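Local coordinates for protein Exo-1,5-alpha-l-arabinofuranobiosidase (Gibberella zeae, PDB 2YDP) that probably cleaves alpha-L-arabinofuranosidic linkages, releasing arabinobiose from the ends of alpha-1,5-linked L-arabinan chains, at residues 153-158 with 171-176; 114-119 with 144-149. The protein carries 1 engineered substitution. All coordinates share one frame; numbering follows the deposited sequence.

Contact 1: residues 153-158 with 171-176; sequences PVWEPF and SDQRDN. With EDG (1,4-dideoxy-1,4-imino-L-arabinitol), chain D; AHR (alpha-L-arabinofuranose), chain E.
Ser171 pairs with Trp155 through both backbone bonds of an antiparallel hydrogen-bonded pair, the Ser171 N to Trp155 O bond (2.9 Å) being nearly straight at 172°. Their side chains share the ligand-lining face of the sheet. With OG anti to its carbonyl carbon (chi1 -55°), the serine hydroxyl donates to Glu156 OE1 at 2.8 Å and accepts from Met212 N. It meets OE1 head-on, nearly along the C-O bond. That same OE1 takes a bond from O2' of the iminosugar EDG (2.6 Å), while Glu156 OE2 lies 2.8 Å from EDG N4', so the carboxylate faces the inhibitor with both oxygens. Two residues on, beyond the Val154-Asp172 pair, Gln173 N donates to Pro153 O. The extended Gln173 chain carries OE1 to the indole edge, where Trp155 NE1 donates to it at 2.9 Å, in the ring plane; Arg209 also donates to this oxygen. Pro153 CB sits over one indole face, toward its rim. On the opposite face EDG C5' sits over the ring centre, making Trp155 a platform for the sugar. On the other face of the sheet, that of Val154 and Asp172, Val154 CG1 lies over the Arg174 guanidinium, toward its rim (3.5 Å from NE). Arg174 grips Asp172 side-on with NE and NH2, while Arg174 N donates to OD1 from the opposite face of the carboxylate and closes an Asx turn. The contact forms the open end of hairpin 154-162/165-172 in one beta-propeller blade, between strand 209-217 of the next blade and strands 87-92 and 119-126 of the preceding one.

Contact 2: residues 114-119 with 144-149; sequences SDLSET and EALPNP. With EDG (1,4-dideoxy-1,4-imino-L-arabinitol), chain D.
Leu116 and Ala145 join two loops through a single backbone hydrogen bond: Ala145 N donates to Leu116 O at 2.9 Å, nearly straight (168°). The Leu116 side chain continues the contact outward. Its CB meets the Ala145 methyl, CB to CB, at 4.2 Å. CG, set beside the backbone N by chi1 of -54°, is the branch point and stands back from the other loop. From there CD1 comes within 4.2 Å of Ala145 O and ends against Leu146 CD2 at 4.3 Å, a light methyl-to-methyl touch; the leucine also packs on Arg85. The Ala145 methyl is also pressed against Thr119 CG2 at 3.4 Å, tighter than ordinary van der Waals packing. The threonine's other branch, OG1, is hydrogen-bonded to Gly143 O. Glu144 lays its CG against Leu116 O, while its CA makes a CA-H...O contact with Ser117 O. Leu116, with a left-handed backbone conformation, is the middle residue of an Asx turn in which Asp115 OD1 accepts from Ser117 N and from Ser117 OG (2.6 Å). Ala145 and Pro147 each centre an inverse gamma turn, and the kinked run brings Pro147 CB to 3.5 Å from EDG O3' and the Leu146 side chain to about 5 Å from the bound arabinofuranose. The 144-149 loop thus joins the 114-119 loop at one end and lines the sugar pocket with Pro147 further on. In the fold, the 114-119 loop links strands 105-111 and 119-126 of one propeller blade, and 144-149 leads from that blade's outermost strand, 134-142, to strand 154-162 opening the next.

Contact 2 closes before contact 1 opens, so the two follow in series along the chain, with centres about 11 Å apart on the same side of the chain's centre. Contact 2 belongs to loops of the blade 87-142 and contact 1 to the hairpin that begins the blade 154-201; residues 144-149 run from one to the other. They meet directly: Gln173 NE2 lies 2.9 Å from Asn148 O and Val154 N 3.1 Å from Thr119 OG1, both probable hydrogen bonds, and the indole of Trp155 packs on Ala145. Both line the EDG pocket, contact 1 with polar groups and an aromatic face, contact 2 with Pro147, so the pocket straddles a blade boundary.

Contact 1: residues 153-158 with 171-176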
loop_
_atom_site.group_PDB
_atom_site.type_symbol
_atom_site.label_atom_id
_atom_site.label_comp_id
_atom_site.label_asym_id
_atom_site.label_seq_id
_atom_site.Cartn_x
_atom_site.Cartn_y
_atom_site.Cartn_z
ATOM N N PRO A 153 -6.571 2.507 17.307
ATOM C CA PRO A 153 -5.289 2.408 16.576
ATOM C C PRO A 153 -5.228 3.245 15.290
ATOM O O PRO A 153 -6.250 3.765 14.823
ATOM C CB PRO A 153 -5.184 0.918 16.234
ATOM C CG PRO A 153 -6.597 0.502 16.097
ATOM C CD PRO A 153 -7.320 1.249 17.224
ATOM N N VAL A 154 -4.011 3.396 14.759
ATOM C CA VAL A 154 -3.802 3.984 13.450
ATOM C C VAL A 154 -3.084 2.953 12.643
ATOM O O VAL A 154 -2.381 2.120 13.230
ATOM C CB VAL A 154 -2.981 5.300 13.476
ATOM C CG1 VAL A 154 -3.838 6.412 14.158
ATOM C CG2 VAL A 154 -1.606 5.110 14.144
ATOM N N TRP A 155 -3.260 3.004 11.316
ATOM C CA TRP A 155 -2.735 1.957 10.452
ATOM C C TRP A 155 -2.377 2.450 9.045
ATOM O O TRP A 155 -2.910 3.461 8.588
ATOM C CB TRP A 155 -3.814 0.894 10.198
ATOM C CG TRP A 155 -4.745 0.433 11.276
ATOM C CD1 TRP A 155 -5.971 0.916 11.527
ATOM C CD2 TRP A 155 -4.578 -0.721 12.125
ATOM N NE1 TRP A 155 -6.600 0.147 12.481
ATOM C CE2 TRP A 155 -5.752 -0.848 12.882
ATOM C CE3 TRP A 155 -3.544 -1.647 12.319
ATOM C CZ2 TRP A 155 -5.942 -1.880 13.812
ATOM C CZ3 TRP A 155 -3.712 -2.644 13.282
ATOM C CH2 TRP A 155 -4.907 -2.764 13.999
ATOM N N GLU A 156 -1.549 1.656 8.333
ATOM C CA GLU A 156 -1.573 1.602 6.857
ATOM C C GLU A 156 -1.158 2.923 6.149
ATOM O O GLU A 156 -1.916 3.464 5.338
ATOM C CB GLU A 156 -2.974 1.138 6.381
ATOM C CG GLU A 156 -3.260 -0.345 6.700
ATOM C CD GLU A 156 -4.714 -0.692 7.054
ATOM O OE1 GLU A 156 -5.602 0.182 7.121
ATOM O OE2 GLU A 156 -4.936 -1.892 7.314
ATOM N N PRO A 157 0.058 3.432 6.431
ATOM C CA PRO A 157 0.510 4.660 5.779
ATOM C C PRO A 157 0.769 4.529 4.282
ATOM O O PRO A 157 1.219 3.458 3.789
ATOM C CB PRO A 157 1.836 4.961 6.491
ATOM C CG PRO A 157 2.341 3.559 6.901
ATOM C CD PRO A 157 1.094 2.860 7.330
ATOM N N PHE A 158 0.476 5.616 3.566
ATOM C CA PHE A 158 0.748 5.693 2.142
ATOM C C PHE A 158 1.254 7.102 1.846
ATOM O O PHE A 158 0.590 8.081 2.194
ATOM C CB PHE A 158 -0.502 5.402 1.283
ATOM C CG PHE A 158 -0.204 5.359 -0.202
ATOM C CD1 PHE A 158 0.293 4.201 -0.779
ATOM C CD2 PHE A 158 -0.363 6.492 -1.000
ATOM C CE1 PHE A 158 0.626 4.161 -2.120
ATOM C CE2 PHE A 158 -0.031 6.474 -2.322
ATOM C CZ PHE A 158 0.455 5.297 -2.902
ATOM N N SER A 171 -5.125 5.153 7.904
ATOM C CA SER A 171 -6.426 4.743 8.471
ATOM C C SER A 171 -6.450 5.077 9.949
ATOM O O SER A 171 -5.440 4.882 10.632
ATOM C CB SER A 171 -6.633 3.228 8.336
ATOM O OG SER A 171 -6.486 2.821 6.990
ATOM N N ASP A 172 -7.595 5.535 10.454
ATOM C CA ASP A 172 -7.604 6.171 11.790
ATOM C C ASP A 172 -8.843 5.753 12.576
ATOM O O ASP A 172 -9.964 6.009 12.156
ATOM C CB ASP A 172 -7.557 7.701 11.586
ATOM C CG ASP A 172 -7.323 8.485 12.859
ATOM O OD1 ASP A 172 -7.171 7.882 13.962
ATOM O OD2 ASP A 172 -7.259 9.739 12.746
ATOM N N GLN A 173 -8.624 5.111 13.719
ATOM C CA GLN A 173 -9.715 4.712 14.613
ATOM C C GLN A 173 -9.844 5.643 15.832
ATOM O O GLN A 173 -10.622 5.360 16.751
ATOM C CB GLN A 173 -9.512 3.292 15.118
ATOM C CG GLN A 173 -9.563 2.239 14.012
ATOM C CD GLN A 173 -9.685 0.808 14.542
ATOM O OE1 GLN A 173 -9.050 -0.103 14.024
ATOM N NE2 GLN A 173 -10.521 0.604 15.559
ATOM N N ARG A 174 -9.100 6.748 15.831
ATOM C CA ARG A 174 -9.005 7.607 17.031
ATOM C C ARG A 174 -10.280 8.364 17.359
ATOM O O ARG A 174 -10.521 8.685 18.518
ATOM C CB ARG A 174 -7.820 8.557 16.940
ATOM C CG ARG A 174 -6.485 7.853 17.249
ATOM C CD ARG A 174 -5.265 8.741 16.912
ATOM N NE ARG A 174 -5.312 9.316 15.559
ATOM C CZ ARG A 174 -4.313 10.011 15.010
ATOM N NH1 ARG A 174 -3.189 10.205 15.690
ATOM N NH2 ARG A 174 -4.439 10.528 13.793
ATOM N N ASP A 175 -11.110 8.584 16.351
ATOM C CA ASP A 175 -12.391 9.259 16.517
ATOM C C ASP A 175 -13.414 8.200 16.929
ATOM O O ASP A 175 -14.427 8.022 16.272
ATOM C CB ASP A 175 -12.763 9.918 15.186
ATOM C CG ASP A 175 -13.790 11.038 15.334
ATOM O OD1 ASP A 175 -14.212 11.320 16.465
ATOM O OD2 ASP A 175 -14.187 11.634 14.309
ATOM N N ASN A 176 -13.127 7.491 18.011
ATOM C CA ASN A 176 -13.830 6.234 18.308
ATOM C C ASN A 176 -15.267 6.353 18.800
ATOM O O ASN A 176 -15.929 5.341 18.977
ATOM C CB ASN A 176 -13.030 5.351 19.257
ATOM C CG ASN A 176 -12.878 5.949 20.650
ATOM O OD1 ASN A 176 -12.883 7.170 20.832
ATOM N ND2 ASN A 176 -12.685 5.075 21.639
HETATM O "O2'" EDG D . -8.058 -0.581 7.373
HETATM C "C2'" EDG D . -8.447 -1.743 8.124
HETATM C "C1'" EDG D . -8.169 -3.007 7.300
HETATM N "N4'" EDG D . -7.068 -3.647 7.983
HETATM C "C3'" EDG D . -7.591 -1.873 9.379
HETATM O "O3'" EDG D . -8.348 -1.518 10.543
HETATM C "C4'" EDG D . -7.142 -3.327 9.406
HETATM C "C5'" EDG D . -5.816 -3.511 10.146
HETATM O "O5'" EDG D . -5.657 -4.893 10.466
HETATM O O5 AHR E . -1.154 -5.510 8.505
HETATM C C5 AHR E . -1.389 -6.428 9.560
HETATM C C4 AHR E . -2.882 -6.477 9.845
HETATM O O4 AHR E . -3.324 -5.218 10.347
HETATM C C3 AHR E . -3.304 -7.421 10.981
HETATM O O3 AHR E . -3.306 -8.811 10.606
HETATM C C2 AHR E . -4.693 -6.930 11.311
HETATM O O2 AHR E . -5.037 -7.215 12.684
HETATM C C1 AHR E . -4.520 -5.435 11.114
#

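Contact 2: residues 114-119 with 144-149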
loop_
_atom_site.group_PDB
_atom_site.type_symbol
_atom_site.label_atom_id
_atom_site.label_comp_id
_atom_site.label_asym_id
_atom_site.label_seq_id
_atom_site.Cartn_x
_atom_site.Cartn_y
_atom_site.Cartn_z
ATOM N N SER A 114 5.131 -5.943 21.200
ATOM C CA SER A 114 4.720 -7.306 20.913
ATOM C C SER A 114 3.358 -7.632 21.516
ATOM O O SER A 114 2.660 -8.487 21.006
ATOM C CB SER A 114 5.786 -8.286 21.376
ATOM O OG SER A 114 6.071 -8.033 22.736
ATOM N N ASP A 115 2.961 -6.917 22.562
ATOM C CA ASP A 115 1.616 -7.096 23.152
ATOM C C ASP A 115 0.496 -6.360 22.403
ATOM O O ASP A 115 -0.677 -6.502 22.737
ATOM C CB ASP A 115 1.585 -6.764 24.655
ATOM C CG ASP A 115 1.699 -5.256 24.952
ATOM O OD1 ASP A 115 1.717 -4.406 24.026
ATOM O OD2 ASP A 115 1.803 -4.920 26.151
ATOM N N LEU A 116 0.874 -5.590 21.385
ATOM C CA LEU A 116 -0.081 -4.938 20.484
ATOM C C LEU A 116 -0.882 -3.866 21.208
ATOM O O LEU A 116 -2.015 -3.574 20.833
ATOM C CB LEU A 116 -1.016 -5.954 19.779
ATOM C CG LEU A 116 -0.440 -7.149 18.982
ATOM C CD1 LEU A 116 -1.567 -7.967 18.327
ATOM C CD2 LEU A 116 0.587 -6.709 17.951
ATOM N N SER A 117 -0.308 -3.296 22.259
ATOM C CA SER A 117 -1.037 -2.310 23.077
ATOM C C SER A 117 -1.081 -0.908 22.463
ATOM O O SER A 117 -1.948 -0.108 22.825
ATOM C CB SER A 117 -0.449 -2.235 24.497
ATOM O OG SER A 117 0.937 -1.956 24.443
ATOM N N GLU A 118 -0.161 -0.600 21.544
ATOM C CA GLU A 118 -0.118 0.733 20.916
ATOM C C GLU A 118 0.268 0.680 19.433
ATOM O O GLU A 118 0.765 -0.334 18.959
ATOM C CB GLU A 118 0.878 1.641 21.642
ATOM C CG GLU A 118 0.551 1.856 23.126
ATOM C CD GLU A 118 1.437 2.877 23.781
ATOM O OE1 GLU A 118 1.280 4.084 23.461
ATOM O OE2 GLU A 118 2.283 2.461 24.610
ATOM N N THR A 119 0.032 1.776 18.718
ATOM C CA THR A 119 0.351 1.874 17.279
ATOM C C THR A 119 1.013 3.231 17.060
ATOM O O THR A 119 0.599 4.243 17.628
ATOM C CB THR A 119 -0.901 1.724 16.355
ATOM O OG1 THR A 119 -2.003 2.482 16.894
ATOM C CG2 THR A 119 -1.338 0.239 16.186
ATOM N N GLU A 144 -4.693 0.464 20.726
ATOM C CA GLU A 144 -4.477 -0.966 20.639
ATOM C C GLU A 144 -4.626 -1.471 19.205
ATOM O O GLU A 144 -5.593 -1.148 18.527
ATOM C CB GLU A 144 -5.441 -1.711 21.552
ATOM C CG GLU A 144 -5.084 -3.205 21.693
ATOM C CD GLU A 144 -5.999 -3.947 22.673
ATOM O OE1 GLU A 144 -6.938 -3.322 23.228
ATOM O OE2 GLU A 144 -5.776 -5.157 22.883
ATOM N N ALA A 145 -3.661 -2.281 18.788
ATOM C CA ALA A 145 -3.517 -2.698 17.400
ATOM C C ALA A 145 -4.398 -3.894 17.052
ATOM O O ALA A 145 -3.898 -4.943 16.619
ATOM C CB ALA A 145 -2.059 -2.968 17.081
ATOM N N LEU A 146 -5.706 -3.724 17.252
ATOM C CA LEU A 146 -6.734 -4.660 16.733
ATOM C C LEU A 146 -7.810 -3.894 15.988
ATOM O O LEU A 146 -8.243 -2.811 16.418
ATOM C CB LEU A 146 -7.358 -5.520 17.858
ATOM C CG LEU A 146 -6.434 -6.388 18.708
ATOM C CD1 LEU A 146 -7.180 -6.916 19.944
ATOM C CD2 LEU A 146 -5.870 -7.558 17.926
ATOM N N PRO A 147 -8.252 -4.432 14.832
ATOM C CA PRO A 147 -9.209 -3.689 14.033
ATOM C C PRO A 147 -10.649 -3.862 14.525
ATOM O O PRO A 147 -11.485 -4.360 13.784
ATOM C CB PRO A 147 -9.033 -4.294 12.635
ATOM C CG PRO A 147 -8.674 -5.758 12.936
ATOM C CD PRO A 147 -7.786 -5.665 14.166
ATOM N N ASN A 148 -10.919 -3.438 15.759
ATOM C CA ASN A 148 -12.237 -3.570 16.376
ATOM C C ASN A 148 -12.818 -2.197 16.701
ATOM O O ASN A 148 -12.058 -1.297 17.028
ATOM C CB ASN A 148 -12.115 -4.359 17.669
ATOM C CG ASN A 148 -11.583 -5.744 17.446
ATOM O OD1 ASN A 148 -11.561 -6.236 16.319
ATOM N ND2 ASN A 148 -11.139 -6.378 18.506
ATOM N N PRO A 149 -14.156 -2.029 16.609
ATOM C CA PRO A 149 -14.740 -0.720 16.975
ATOM C C PRO A 149 -14.464 -0.352 18.428
ATOM O O PRO A 149 -14.465 -1.229 19.281
ATOM C CB PRO A 149 -16.250 -0.910 16.754
ATOM C CG PRO A 149 -16.466 -2.389 16.537
ATOM C CD PRO A 149 -15.164 -2.969 16.085
HETATM O "O2'" EDG D . -8.058 -0.581 7.373
HETATM C "C2'" EDG D . -8.447 -1.743 8.124
HETATM C "C1'" EDG D . -8.169 -3.007 7.300
HETATM N "N4'" EDG D . -7.068 -3.647 7.983
HETATM C "C3'" EDG D . -7.591 -1.873 9.379
HETATM O "O3'" EDG D . -8.348 -1.518 10.543
HETATM C "C4'" EDG D . -7.142 -3.327 9.406
HETATM C "C5'" EDG D . -5.816 -3.511 10.146
HETATM O "O5'" EDG D . -5.657 -4.893 10.466
#